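Local coordinates for DUF2442 domain-containing protein (Nitrosomonas europaea, PDB 2AUW), which is of unknown function but may bind DNA, combining an alpha-beta region with a helical one, at residues P9-V14 with G65-F70; R21-T24 with E30-E33; D38-I43 with T72-D77; N78-A83 with V90-F95; G96-R101 with A110-I115. One frame throughout, in Å; residues are numbered along the deposited sequence.

Interaction 1: residues P9-V14 with G65-F70; sequences PKLTAV and GSVEWF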
# COMPACT_ATOMS: atom_id res chain seq x y z
N PRO B 9 -0.69 -13.19 3.86
CA PRO B 9 -1.36 -14.16 4.78
C PRO B 9 -0.91 -14.10 6.25
O PRO B 9 0.27 -13.84 6.56
CB PRO B 9 -0.97 -15.53 4.18
CG PRO B 9 -0.61 -15.24 2.77
CD PRO B 9 0.06 -13.90 2.81
N LYS B 10 -1.86 -14.32 7.16
CA LYS B 10 -1.55 -14.43 8.58
C LYS B 10 -1.69 -15.89 8.96
O LYS B 10 -2.61 -16.55 8.52
CB LYS B 10 -2.53 -13.60 9.44
CG LYS B 10 -2.46 -12.10 9.19
CD LYS B 10 -3.77 -11.42 9.65
CE LYS B 10 -3.98 -10.07 8.97
NZ LYS B 10 -3.38 -8.93 9.74
N LEU B 11 -0.74 -16.38 9.74
CA LEU B 11 -0.81 -17.74 10.28
C LEU B 11 -1.74 -17.71 11.47
O LEU B 11 -1.45 -17.09 12.50
CB LEU B 11 0.59 -18.21 10.73
CG LEU B 11 0.67 -19.61 11.34
CD1 LEU B 11 0.16 -20.68 10.33
CD2 LEU B 11 2.05 -19.95 11.86
N THR B 12 -2.86 -18.42 11.33
CA THR B 12 -3.91 -18.41 12.35
C THR B 12 -4.03 -19.70 13.16
O THR B 12 -4.73 -19.70 14.18
CB THR B 12 -5.28 -18.08 11.72
OG1 THR B 12 -5.64 -19.08 10.75
CG2 THR B 12 -5.24 -16.75 11.00
N ALA B 13 -3.38 -20.79 12.73
CA ALA B 13 -3.32 -22.02 13.51
C ALA B 13 -2.22 -22.90 12.95
O ALA B 13 -2.04 -22.97 11.73
CB ALA B 13 -4.67 -22.80 13.44
N VAL B 14 -1.51 -23.58 13.86
CA VAL B 14 -0.56 -24.66 13.47
C VAL B 14 -0.77 -25.90 14.35
O VAL B 14 -0.94 -25.79 15.57
CB VAL B 14 0.92 -24.20 13.51
CG1 VAL B 14 1.33 -23.79 14.91
CG2 VAL B 14 1.92 -25.29 12.96
N GLY B 65 5.32 -14.51 15.84
CA GLY B 65 4.35 -15.06 14.87
C GLY B 65 4.85 -16.24 14.03
O GLY B 65 4.09 -16.79 13.21
N SER B 66 6.10 -16.62 14.22
CA SER B 66 6.65 -17.75 13.50
C SER B 66 6.09 -19.08 14.00
O SER B 66 5.30 -19.13 14.96
CB SER B 66 8.19 -17.72 13.52
OG SER B 66 8.71 -18.18 14.75
N VAL B 67 6.46 -20.14 13.30
CA VAL B 67 6.17 -21.49 13.73
C VAL B 67 7.28 -21.86 14.69
O VAL B 67 8.45 -21.78 14.35
CB VAL B 67 6.10 -22.45 12.51
CG1 VAL B 67 6.10 -23.93 12.96
CG2 VAL B 67 4.88 -22.17 11.66
N GLU B 68 6.93 -22.24 15.92
CA GLU B 68 7.92 -22.37 16.96
C GLU B 68 7.75 -23.67 17.74
O GLU B 68 6.63 -24.17 17.89
CB GLU B 68 7.85 -21.17 17.91
CG GLU B 68 8.74 -21.32 19.14
CD GLU B 68 8.69 -20.09 19.99
OE1 GLU B 68 9.49 -19.17 19.72
OE2 GLU B 68 7.84 -20.05 20.91
N TRP B 69 8.87 -24.20 18.22
CA TRP B 69 8.88 -25.35 19.12
C TRP B 69 9.59 -24.85 20.36
O TRP B 69 9.00 -24.80 21.43
CB TRP B 69 9.62 -26.57 18.54
CG TRP B 69 8.89 -27.27 17.42
CD1 TRP B 69 8.09 -28.36 17.52
CD2 TRP B 69 8.91 -26.91 16.03
NE1 TRP B 69 7.62 -28.73 16.28
CE2 TRP B 69 8.09 -27.83 15.35
CE3 TRP B 69 9.55 -25.89 15.30
CZ2 TRP B 69 7.90 -27.77 13.98
CZ3 TRP B 69 9.33 -25.82 13.93
CH2 TRP B 69 8.53 -26.76 13.28
N PHE B 70 10.85 -24.44 20.20
CA PHE B 70 11.59 -23.78 21.29
C PHE B 70 11.84 -22.29 21.07
O PHE B 70 11.61 -21.49 21.98
CB PHE B 70 12.90 -24.52 21.61
CG PHE B 70 12.73 -26.00 21.85
CD1 PHE B 70 13.15 -26.92 20.89
CD2 PHE B 70 12.16 -26.47 23.04
CE1 PHE B 70 12.99 -28.29 21.10
CE2 PHE B 70 12.00 -27.84 23.27
CZ PHE B 70 12.41 -28.76 22.29

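Interaction 2: residues R21-T24 with E30-E33; sequences RLRT and EVLE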
# COMPACT_ATOMS: atom_id res chain seq x y z
N ARG B 21 5.09 -33.80 9.80
CA ARG B 21 4.12 -33.01 9.04
C ARG B 21 3.31 -32.06 9.93
O ARG B 21 2.91 -32.43 11.03
CB ARG B 21 3.18 -33.92 8.26
CG ARG B 21 2.43 -33.26 7.12
CD ARG B 21 1.82 -34.29 6.21
NE ARG B 21 1.10 -33.72 5.06
CZ ARG B 21 1.66 -33.45 3.88
NH1 ARG B 21 2.95 -33.69 3.68
NH2 ARG B 21 0.92 -32.95 2.89
N LEU B 22 3.07 -30.83 9.44
CA LEU B 22 2.26 -29.83 10.15
C LEU B 22 1.01 -29.51 9.35
O LEU B 22 1.01 -29.66 8.14
CB LEU B 22 3.05 -28.55 10.40
CG LEU B 22 4.39 -28.61 11.14
CD1 LEU B 22 5.15 -27.30 10.90
CD2 LEU B 22 4.21 -28.93 12.64
N ARG B 23 -0.07 -29.09 10.02
CA ARG B 23 -1.22 -28.53 9.34
C ARG B 23 -1.29 -27.04 9.72
O ARG B 23 -1.26 -26.69 10.90
CB ARG B 23 -2.51 -29.24 9.75
CG ARG B 23 -3.73 -28.66 9.03
CD ARG B 23 -5.04 -29.24 9.56
NE ARG B 23 -4.98 -30.69 9.61
CZ ARG B 23 -5.11 -31.50 8.56
NH1 ARG B 23 -5.32 -31.00 7.35
NH2 ARG B 23 -5.03 -32.82 8.73
N THR B 24 -1.36 -26.17 8.72
CA THR B 24 -1.28 -24.71 8.96
C THR B 24 -2.56 -24.09 8.44
O THR B 24 -2.99 -24.43 7.35
CB THR B 24 -0.04 -24.06 8.26
OG1 THR B 24 -0.05 -24.40 6.86
CG2 THR B 24 1.25 -24.58 8.91
N GLU B 30 -7.11 -20.70 3.71
CA GLU B 30 -6.39 -21.92 3.34
C GLU B 30 -5.98 -22.75 4.54
O GLU B 30 -5.60 -22.23 5.58
CB GLU B 30 -5.15 -21.62 2.47
CG GLU B 30 -5.44 -20.99 1.15
CD GLU B 30 -4.18 -20.36 0.59
OE1 GLU B 30 -3.64 -19.43 1.24
OE2 GLU B 30 -3.70 -20.85 -0.43
N VAL B 31 -6.06 -24.06 4.37
CA VAL B 31 -5.57 -25.02 5.35
C VAL B 31 -4.57 -25.89 4.57
O VAL B 31 -4.92 -26.56 3.61
CB VAL B 31 -6.70 -25.88 5.96
CG1 VAL B 31 -6.11 -26.90 6.95
CG2 VAL B 31 -7.72 -24.99 6.67
N LEU B 32 -3.30 -25.75 4.91
CA LEU B 32 -2.21 -26.33 4.10
C LEU B 32 -1.34 -27.20 4.99
O LEU B 32 -0.98 -26.81 6.09
CB LEU B 32 -1.33 -25.22 3.49
CG LEU B 32 -2.01 -24.08 2.73
CD1 LEU B 32 -0.98 -23.03 2.37
CD2 LEU B 32 -2.67 -24.63 1.50
N GLU B 33 -0.98 -28.36 4.49
CA GLU B 33 -0.07 -29.22 5.21
C GLU B 33 1.33 -29.09 4.61
O GLU B 33 1.50 -28.76 3.43
CB GLU B 33 -0.54 -30.69 5.19
CG GLU B 33 -1.89 -30.93 5.96
CD GLU B 33 -2.37 -32.39 5.95
OE1 GLU B 33 -1.60 -33.30 5.54
OE2 GLU B 33 -3.53 -32.63 6.37

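Interaction 3: residues D38-I43 with T72-D77; sequences DILRKI and TEFGRD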
# COMPACT_ATOMS: atom_id res chain seq x y z
N ASP B 38 12.82 -32.67 6.48
CA ASP B 38 14.05 -32.45 5.71
C ASP B 38 14.84 -31.22 6.22
O ASP B 38 16.06 -31.30 6.43
CB ASP B 38 13.72 -32.30 4.21
CG ASP B 38 13.36 -33.63 3.53
OD1 ASP B 38 13.65 -34.71 4.09
OD2 ASP B 38 12.82 -33.60 2.39
N ILE B 39 14.16 -30.09 6.43
CA ILE B 39 14.83 -28.89 6.93
C ILE B 39 15.33 -29.06 8.36
O ILE B 39 16.47 -28.67 8.67
CB ILE B 39 14.00 -27.55 6.75
CG1 ILE B 39 14.79 -26.34 7.26
CG2 ILE B 39 12.73 -27.61 7.54
CD1 ILE B 39 16.07 -26.01 6.52
N LEU B 40 14.51 -29.64 9.25
CA LEU B 40 14.96 -29.93 10.63
C LEU B 40 16.27 -30.76 10.64
O LEU B 40 17.20 -30.45 11.39
CB LEU B 40 13.87 -30.67 11.39
CG LEU B 40 12.59 -29.88 11.74
CD1 LEU B 40 11.54 -30.89 12.24
CD2 LEU B 40 12.83 -28.77 12.77
N ARG B 41 16.33 -31.79 9.80
CA ARG B 41 17.51 -32.67 9.71
C ARG B 41 18.77 -31.95 9.22
O ARG B 41 19.91 -32.41 9.47
CB ARG B 41 17.21 -33.82 8.76
CG ARG B 41 16.29 -34.86 9.34
CD ARG B 41 16.21 -36.07 8.44
NE ARG B 41 15.24 -35.91 7.35
CZ ARG B 41 13.92 -36.10 7.49
NH1 ARG B 41 13.41 -36.44 8.67
NH2 ARG B 41 13.12 -35.95 6.44
N LYS B 42 18.58 -30.86 8.49
CA LYS B 42 19.72 -30.17 7.89
C LYS B 42 20.29 -29.04 8.73
O LYS B 42 21.28 -28.40 8.34
CB LYS B 42 19.36 -29.68 6.49
CG LYS B 42 19.32 -30.81 5.50
CD LYS B 42 19.31 -30.25 4.11
CE LYS B 42 18.97 -31.32 3.10
NZ LYS B 42 19.12 -32.70 3.64
N ILE B 43 19.66 -28.77 9.87
CA ILE B 43 20.16 -27.70 10.75
C ILE B 43 20.51 -28.31 12.11
O ILE B 43 19.61 -28.62 12.89
CB ILE B 43 19.15 -26.54 10.91
CG1 ILE B 43 18.80 -25.92 9.56
CG2 ILE B 43 19.73 -25.44 11.83
CD1 ILE B 43 17.65 -24.94 9.63
N THR B 72 11.34 -19.49 17.85
CA THR B 72 11.08 -18.85 16.56
C THR B 72 11.81 -19.54 15.36
O THR B 72 12.51 -18.88 14.59
CB THR B 72 11.49 -17.36 16.61
OG1 THR B 72 12.87 -17.26 17.00
CG2 THR B 72 10.63 -16.59 17.61
N GLU B 73 11.64 -20.85 15.22
CA GLU B 73 12.46 -21.60 14.27
C GLU B 73 12.16 -21.27 12.81
O GLU B 73 13.11 -21.03 12.03
CB GLU B 73 12.37 -23.11 14.50
CG GLU B 73 13.12 -23.59 15.75
CD GLU B 73 12.30 -23.44 17.03
OE1 GLU B 73 12.76 -23.89 18.10
OE2 GLU B 73 11.19 -22.88 16.97
N PHE B 74 10.89 -21.25 12.42
CA PHE B 74 10.58 -20.98 10.99
C PHE B 74 9.63 -19.81 10.78
O PHE B 74 8.50 -19.87 11.26
CB PHE B 74 9.98 -22.20 10.31
CG PHE B 74 10.81 -23.44 10.42
CD1 PHE B 74 10.24 -24.62 10.86
CD2 PHE B 74 12.15 -23.42 10.06
CE1 PHE B 74 10.99 -25.78 10.96
CE2 PHE B 74 12.92 -24.59 10.16
CZ PHE B 74 12.34 -25.77 10.60
N GLY B 75 10.06 -18.81 10.01
CA GLY B 75 9.20 -17.67 9.65
C GLY B 75 7.93 -18.14 8.96
O GLY B 75 7.97 -19.08 8.15
N ARG B 76 6.79 -17.51 9.28
CA ARG B 76 5.51 -17.97 8.69
C ARG B 76 5.54 -17.88 7.16
O ARG B 76 5.00 -18.74 6.48
CB ARG B 76 4.28 -17.24 9.28
CG ARG B 76 4.20 -15.78 8.90
CD ARG B 76 2.98 -15.17 9.52
NE ARG B 76 2.36 -14.11 8.72
CZ ARG B 76 2.80 -12.85 8.66
NH1 ARG B 76 2.15 -11.95 7.91
NH2 ARG B 76 3.90 -12.49 9.32
N ASP B 77 6.25 -16.88 6.63
CA ASP B 77 6.29 -16.68 5.18
C ASP B 77 7.03 -17.84 4.49
O ASP B 77 6.60 -18.29 3.42
CB ASP B 77 6.88 -15.30 4.80
CG ASP B 77 8.29 -15.05 5.39
OD1 ASP B 77 8.56 -15.44 6.54
OD2 ASP B 77 9.13 -14.49 4.66

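Interaction 4: residues N78-A83 with V90-F95; sequences NVYAWA and VSHEMF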
# COMPACT_ATOMS: atom_id res chain seq x y z
N ASN B 78 8.15 -18.27 5.07
CA ASN B 78 8.87 -19.44 4.52
C ASN B 78 8.00 -20.69 4.62
O ASN B 78 7.93 -21.47 3.69
CB ASN B 78 10.20 -19.66 5.26
CG ASN B 78 11.04 -18.40 5.32
OD1 ASN B 78 11.24 -17.73 4.31
ND2 ASN B 78 11.46 -18.04 6.51
N VAL B 79 7.35 -20.88 5.77
CA VAL B 79 6.49 -22.09 5.92
C VAL B 79 5.39 -22.12 4.88
O VAL B 79 5.14 -23.15 4.26
CB VAL B 79 5.90 -22.23 7.34
CG1 VAL B 79 4.89 -23.40 7.35
CG2 VAL B 79 7.04 -22.50 8.34
N TYR B 80 4.75 -20.96 4.66
CA TYR B 80 3.75 -20.85 3.60
C TYR B 80 4.31 -21.25 2.22
O TYR B 80 3.73 -22.08 1.49
CB TYR B 80 3.19 -19.42 3.61
CG TYR B 80 1.98 -19.20 2.76
CD1 TYR B 80 0.69 -19.43 3.29
CD2 TYR B 80 2.10 -18.74 1.46
CE1 TYR B 80 -0.44 -19.20 2.51
CE2 TYR B 80 0.98 -18.54 0.67
CZ TYR B 80 -0.29 -18.77 1.21
OH TYR B 80 -1.37 -18.53 0.41
N ALA B 81 5.46 -20.66 1.85
CA ALA B 81 6.15 -21.00 0.59
C ALA B 81 6.43 -22.51 0.45
O ALA B 81 6.20 -23.08 -0.64
CB ALA B 81 7.45 -20.23 0.47
N TRP B 82 6.91 -23.13 1.52
CA TRP B 82 7.24 -24.58 1.48
C TRP B 82 5.98 -25.40 1.28
O TRP B 82 6.00 -26.40 0.56
CB TRP B 82 7.91 -25.06 2.76
CG TRP B 82 9.13 -24.28 3.13
CD1 TRP B 82 9.87 -23.51 2.30
CD2 TRP B 82 9.74 -24.20 4.42
NE1 TRP B 82 10.91 -22.93 2.98
CE2 TRP B 82 10.85 -23.33 4.29
CE3 TRP B 82 9.46 -24.76 5.68
CZ2 TRP B 82 11.68 -23.01 5.37
CZ3 TRP B 82 10.29 -24.45 6.74
CH2 TRP B 82 11.39 -23.56 6.57
N ALA B 83 4.88 -24.94 1.89
CA ALA B 83 3.62 -25.66 1.78
C ALA B 83 3.18 -25.63 0.32
O ALA B 83 2.75 -26.66 -0.25
CB ALA B 83 2.55 -25.03 2.70
N VAL B 90 3.47 -22.80 -7.48
CA VAL B 90 4.48 -21.75 -7.48
C VAL B 90 4.35 -20.86 -6.24
O VAL B 90 3.27 -20.29 -5.99
CB VAL B 90 4.33 -20.92 -8.76
CG1 VAL B 90 5.38 -19.78 -8.83
CG2 VAL B 90 4.41 -21.87 -9.98
N SER B 91 5.42 -20.73 -5.46
CA SER B 91 5.37 -19.89 -4.27
C SER B 91 5.71 -18.44 -4.60
O SER B 91 6.37 -18.14 -5.62
CB SER B 91 6.33 -20.39 -3.16
OG SER B 91 7.66 -20.33 -3.70
N HIS B 92 5.29 -17.55 -3.71
CA HIS B 92 5.73 -16.15 -3.76
C HIS B 92 7.26 -15.98 -3.64
O HIS B 92 7.81 -15.01 -4.16
CB HIS B 92 5.02 -15.34 -2.66
CG HIS B 92 5.56 -15.61 -1.29
ND1 HIS B 92 5.24 -16.74 -0.58
CD2 HIS B 92 6.39 -14.88 -0.50
CE1 HIS B 92 5.86 -16.70 0.59
NE2 HIS B 92 6.57 -15.58 0.66
N GLU B 93 7.93 -16.91 -2.95
CA GLU B 93 9.41 -16.92 -2.85
C GLU B 93 10.09 -17.25 -4.17
O GLU B 93 11.06 -16.60 -4.52
CB GLU B 93 9.90 -17.85 -1.75
CG GLU B 93 9.55 -17.35 -0.37
CD GLU B 93 10.17 -18.15 0.75
OE1 GLU B 93 10.83 -19.17 0.51
OE2 GLU B 93 9.99 -17.76 1.90
N MSE B 94 9.57 -18.22 -4.90
CA MSE B 94 10.08 -18.53 -6.24
C MSE B 94 9.97 -17.29 -7.13
O MSE B 94 10.91 -16.93 -7.86
CB MSE B 94 9.30 -19.72 -6.85
CG MSE B 94 9.72 -21.06 -6.27
SE MSE B 94 8.45 -22.44 -6.73
CE MSE B 94 8.69 -22.46 -8.67
N PHE B 95 8.84 -16.60 -7.03
CA PHE B 95 8.57 -15.39 -7.80
C PHE B 95 9.48 -14.24 -7.36
O PHE B 95 10.08 -13.55 -8.21
CB PHE B 95 7.08 -15.00 -7.64
CG PHE B 95 6.66 -13.85 -8.53
CD1 PHE B 95 6.37 -14.07 -9.89
CD2 PHE B 95 6.54 -12.55 -8.02
CE1 PHE B 95 5.97 -13.03 -10.75
CE2 PHE B 95 6.14 -11.48 -8.86
CZ PHE B 95 5.85 -11.74 -10.24
O HOH W 1 12.49 -20.52 2.18

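Interaction 5: residues G96-R101 with A110-I115; sequences GDWMHR and AEALGI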
# COMPACT_ATOMS: atom_id res chain seq x y z
N GLY B 96 9.59 -14.03 -6.06
CA GLY B 96 10.51 -13.02 -5.50
C GLY B 96 11.97 -13.28 -5.84
O GLY B 96 12.72 -12.35 -6.15
N ASP B 97 12.38 -14.55 -5.81
CA ASP B 97 13.74 -14.96 -6.21
C ASP B 97 14.00 -14.63 -7.69
O ASP B 97 15.07 -14.13 -8.04
CB ASP B 97 13.94 -16.45 -6.00
CG ASP B 97 14.11 -16.84 -4.53
OD1 ASP B 97 14.14 -15.95 -3.65
OD2 ASP B 97 14.21 -18.05 -4.26
N TRP B 98 13.01 -14.89 -8.55
CA TRP B 98 13.09 -14.51 -9.96
C TRP B 98 13.26 -13.00 -10.16
O TRP B 98 14.08 -12.58 -10.98
CB TRP B 98 11.88 -15.04 -10.75
CG TRP B 98 11.74 -14.48 -12.14
CD1 TRP B 98 12.35 -14.92 -13.28
CD2 TRP B 98 10.88 -13.40 -12.53
NE1 TRP B 98 11.95 -14.14 -14.36
CE2 TRP B 98 11.05 -13.21 -13.92
CE3 TRP B 98 9.99 -12.56 -11.82
CZ2 TRP B 98 10.36 -12.22 -14.63
CZ3 TRP B 98 9.31 -11.56 -12.53
CH2 TRP B 98 9.51 -11.40 -13.92
N MSE B 99 12.52 -12.19 -9.40
CA MSE B 99 12.72 -10.74 -9.44
C MSE B 99 14.13 -10.34 -8.95
O MSE B 99 14.85 -9.57 -9.63
CB MSE B 99 11.66 -10.03 -8.58
CG MSE B 99 10.22 -10.11 -9.13
SE MSE B 99 8.99 -9.10 -7.96
CE MSE B 99 9.72 -9.65 -6.34
N HIS B 100 14.50 -10.87 -7.80
CA HIS B 100 15.79 -10.56 -7.19
C HIS B 100 16.97 -10.90 -8.11
O HIS B 100 17.81 -10.02 -8.40
CB HIS B 100 15.95 -11.22 -5.82
CG HIS B 100 17.12 -10.67 -5.05
ND1 HIS B 100 18.33 -11.32 -4.96
CD2 HIS B 100 17.28 -9.49 -4.40
CE1 HIS B 100 19.18 -10.59 -4.26
NE2 HIS B 100 18.57 -9.46 -3.92
N ARG B 101 17.02 -12.13 -8.60
CA ARG B 101 18.17 -12.56 -9.40
C ARG B 101 18.22 -11.85 -10.75
O ARG B 101 19.26 -11.86 -11.43
CB ARG B 101 18.17 -14.07 -9.59
CG ARG B 101 16.99 -14.62 -10.40
CD ARG B 101 17.06 -16.14 -10.42
NE ARG B 101 16.06 -16.73 -11.31
CZ ARG B 101 15.13 -17.58 -10.91
NH1 ARG B 101 14.27 -18.06 -11.79
NH2 ARG B 101 15.06 -17.95 -9.65
N ALA B 110 6.72 -6.05 -14.21
CA ALA B 110 5.44 -5.90 -14.92
C ALA B 110 5.67 -5.81 -16.43
O ALA B 110 4.99 -6.51 -17.22
CB ALA B 110 4.66 -4.67 -14.42
N GLU B 111 6.63 -4.99 -16.83
CA GLU B 111 7.01 -4.86 -18.23
C GLU B 111 7.51 -6.17 -18.82
O GLU B 111 7.10 -6.55 -19.92
CB GLU B 111 8.05 -3.74 -18.41
CG GLU B 111 7.42 -2.36 -18.22
CD GLU B 111 8.40 -1.23 -17.95
OE1 GLU B 111 9.58 -1.48 -17.59
OE2 GLU B 111 7.97 -0.07 -18.07
N ALA B 112 8.37 -6.86 -18.06
CA ALA B 112 8.90 -8.15 -18.45
C ALA B 112 7.80 -9.13 -18.81
O ALA B 112 7.85 -9.73 -19.87
CB ALA B 112 9.75 -8.72 -17.34
N LEU B 113 6.80 -9.27 -17.93
CA LEU B 113 5.77 -10.31 -18.06
C LEU B 113 4.55 -9.87 -18.88
O LEU B 113 3.74 -10.71 -19.30
CB LEU B 113 5.25 -10.75 -16.68
CG LEU B 113 6.29 -11.36 -15.72
CD1 LEU B 113 5.81 -11.34 -14.24
CD2 LEU B 113 6.69 -12.75 -16.21
N GLY B 114 4.40 -8.57 -19.05
CA GLY B 114 3.19 -8.02 -19.67
C GLY B 114 1.96 -8.11 -18.79
O GLY B 114 0.88 -8.43 -19.28
N ILE B 115 2.11 -7.78 -17.50
CA ILE B 115 1.00 -7.72 -16.54
C ILE B 115 1.12 -6.40 -15.76
O ILE B 115 2.10 -5.66 -15.94
CB ILE B 115 0.98 -8.94 -15.54
CG1 ILE B 115 2.20 -8.92 -14.59
CG2 ILE B 115 0.88 -10.28 -16.29
CD1 ILE B 115 2.23 -10.10 -13.57

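Interaction 1: residues P9-V14 with G65-F70
Leu-11 and Val-14 lie three positions apart on one strand, an odd spacing that would normally send their side chains to opposite sides, yet both turn toward Val-67. The explanation is a classic beta bulge, in which Thr-12 and Ala-13 together face Thr-25 on the neighbouring strand, so the alternation slips by one residue. The side chains meet through methyl groups. Leu-11 CD2 comes within 3.6 Å of Val-67 CG2, the two side chains crossing at about a right angle. The one touch to backbone is that of the same Leu-11 CD2, 4.0 Å from Gly-65 O, just before strand 67-68 begins. Val-14 reaches in more loosely, its CG2 standing 4.4 Å from Val-67 CG1. The torsion of Val-67 divides its work: with CG1 anti to the backbone N (chi1 168°), CG2 is the branch offered to Leu-11 and CG1 the one offered to Val-14. Ile-60 touches both Leu-11 and Val-14, while Val-79 of helix 76-86 packs on Val-67. The three-stranded antiparallel sheet is joined in this way to the two-stranded sheet of 59-60 and 67-68, through a classic beta bulge in an edge strand that lets Leu-11 and Val-14 both pack on Val-67.

Interaction 2: residues R21-T24 with E30-E33
The guanidinium of Arg-21 carries Glu-33 OE1 at its edge, in plane, and has the backbone carbon Glu-33 C over one face, offset toward the rim. That of Arg-23 is met differently: Glu-33 OE2 stands over one of its faces and Val-31 CG1 lies at its edge. One carboxylate therefore serves two arginines, each by its own oxygen. Arg-21 NE donates to Glu-33 OE1 at 2.8 Å along an almost straight line (173°), and Glu-33 OE1 receives it on its anti lone pair; Arg-21 was modelled in two conformers, so this half of the network is less certain. Arg-23 NH1 makes a salt bridge of 2.6 Å with Glu-33 OE2, which lies above the guanidinium rather than in line with an N-H; this is an ion pair, its very short distance doubtful in detail. A bend at chi3 (-50°) swings the Arg-23 head round to lie alongside Glu-33, and on the way Arg-23 CG rests 3.6 Å from Val-31 CG1.

These residues belong to a beta hairpin, strands 21-26 and 31-35 of an antiparallel sheet, in which Arg-23 and Glu-33 form a non-hydrogen-bonded pair. Thr-24 and Leu-32, the adjoining hydrogen-bonded pair, turn to the other face, where helix 76-86 packs. Leu-32 O is gripped twice, by Thr-24 N at 2.7 Å and by Thr-24 OG1 also at 2.7 Å, the two donors arriving from opposite faces of the carbonyl plane. The hydroxyl has a further partner in Trp-26 NE1. In return Leu-32 N donates to Thr-24 O at 2.8 Å.

Interaction 3: residues D38-I43 with T72-D77
Apolar contact comes first: Phe-74 pushes the far end of its ring between Ile-39 and Leu-40, consecutive residues of helix 37-42. Ile-39 CG2 is 3.6 Å from Phe-74 CZ, and Leu-40 CD2 is 3.7 Å from the same ring atom. The two methyls approach obliquely, that of Ile-39 leaning toward CE2 and that of Leu-40 toward CE1. With Ile-39 CG1 anti to the backbone N (chi1 -178°), CG1 as well as CG2 lies against the ring, CG1 being 3.9 Å from Phe-74 CE2. The Ile-39 and Phe-74 side chains slide past each other in opposite directions; Leu-40 instead crosses Phe-74 at about a right angle. Glu-73 CB sits over the ring centre on one face.

Aromatic packing extends the contact. Phe-74 meets Trp-82 edge-to-face and stands steeply against Trp-69, so helix 37-42 is one wall of an aromatic cluster within the alpha-beta fold. The ring is delivered from the loop that ends at Gly-75, the N-cap of helix 76-86, and is thus fixed close to a helix start.

Polar bonds hold each side separately. Within helix 37-42, Arg-41 NH2 makes a salt bridge of 2.7 Å with Asp-38 OD1, about one turn back; Asp-38 has two conformers, which makes this bond less secure. In the loop before Phe-74, the Glu-73 carboxylate accepts from the backbone nitrogens of Trp-69, Phe-70 and Asp-71. Phe-74 itself is tied through its backbone to Val-67, the residue that heads strand 67-68.

Interaction 4: residues N78-A83 with V90-F95
Ala-81 is the small residue on which three side chains from the start of helix 92-101 converge. Glu-93 lies along it in extended form (chi2 -173°), so that its CD comes 3.4 Å from Ala-81 CB and its carboxylate passes beyond, toward Asn-78 and Trp-82. The Asn-78 side chain crosses that of Glu-93 at about a right angle. With Trp-82 the link is indirect: a water accepts from Trp-82 NE1 at 3.0 Å and donates to Glu-93 OE1 at 2.7 Å.

His-92 has its CG wedged between the backbone N and the carbonyl carbon (chi1 74°), which folds the imidazole back toward helix 76-86; His-92 CE1 then rests 3.9 Å from Ala-81 CB. The next residue helps to set the ring, since Glu-93 CG covers one of its faces near the rim. Ser-91 holds the same kind of torsion, with a different outcome: its OG is curled over the helix start and, as N-cap, accepts from Met-94 N at 3.1 Å, while its CB lies 3.8 Å from Ala-81 CB. Ser-91 OG is also hydrogen-bonded to Glu-85.

Helix 76-86 meets the start of helix 92-101 at Ala-81, while its Tyr-80 and Val-79 lean on strand 31-35. Val-90, Phe-95 and Met-94 (present as selenomethionine), which flank this contact in the 90-95 segment, reach helix 132-144.

Interaction 5: residues G96-R101 with A110-I115
Where Leu-113, the chief partner of Trp-98, brings its helix to an end, one carbonyl oxygen is gripped twice: Ala-110 O accepts from Ile-115 N at 3.2 Å and, weakly, from Gly-114 N. With the positive phi of Gly-114 (71°), the helix unwinds into the turn that follows.

The contact itself is made just before that turn. Trp-98 has CG anti to the backbone N (chi1 169°) and drives the six-membered end of its indole at Leu-113, which comes from the opposite direction. Trp-98 CH2 is 3.7 Å from Leu-113 CG, and the leucine fork divides round it: Leu-113 CD1 lies 3.9 Å from Trp-98 CZ3, whereas Leu-113 CD2 lies 4.0 Å from Trp-98 CZ2. Ala-112 CB stands farther off at the ring edge, 4.4 Å from Trp-98 CH2. Arg-101 lays its guanidinium over Trp-98 CA, with NH1 at the edge of the indole, in its plane; its NE is salt-bridged to Glu-142. Cys-138 of helix 132-144 touches both Trp-98 and Leu-113.

Helices 106-113 and 117-124, joined by this short turn, are consistent with a helix-turn-helix, as would suit a putative DNA-binding protein. Because carbon atoms alone meet between the two segments, the meeting of Trp-98 with Leu-113 and Ala-112 depends on shape and burial, while the polar bonds named here lie within the segments or, as with Arg-101, run to helix 132-144.

Overall arrangement
The five contacts run along an elongated chain. Interactions 1, 2 and 3 share the alpha-beta half and lie 11 to 15 Å apart, centre to centre: interaction 2 is nested in the loop closed by interaction 1 and uses the same antiparallel sheet, whereas the segments of interactions 1 and 3 alternate. Interaction 4, its centre about 1 Å from the centre of the chain, links the two halves: it shares helix 76-86 with interaction 3 and helix 92-101 with interaction 5. The centres of interactions 5 and 2 are about 28 Å apart, on opposite sides of the chain's centre. Consecutive helices thus carry the packing from the DUF2442 region to the probable helix-turn-helix.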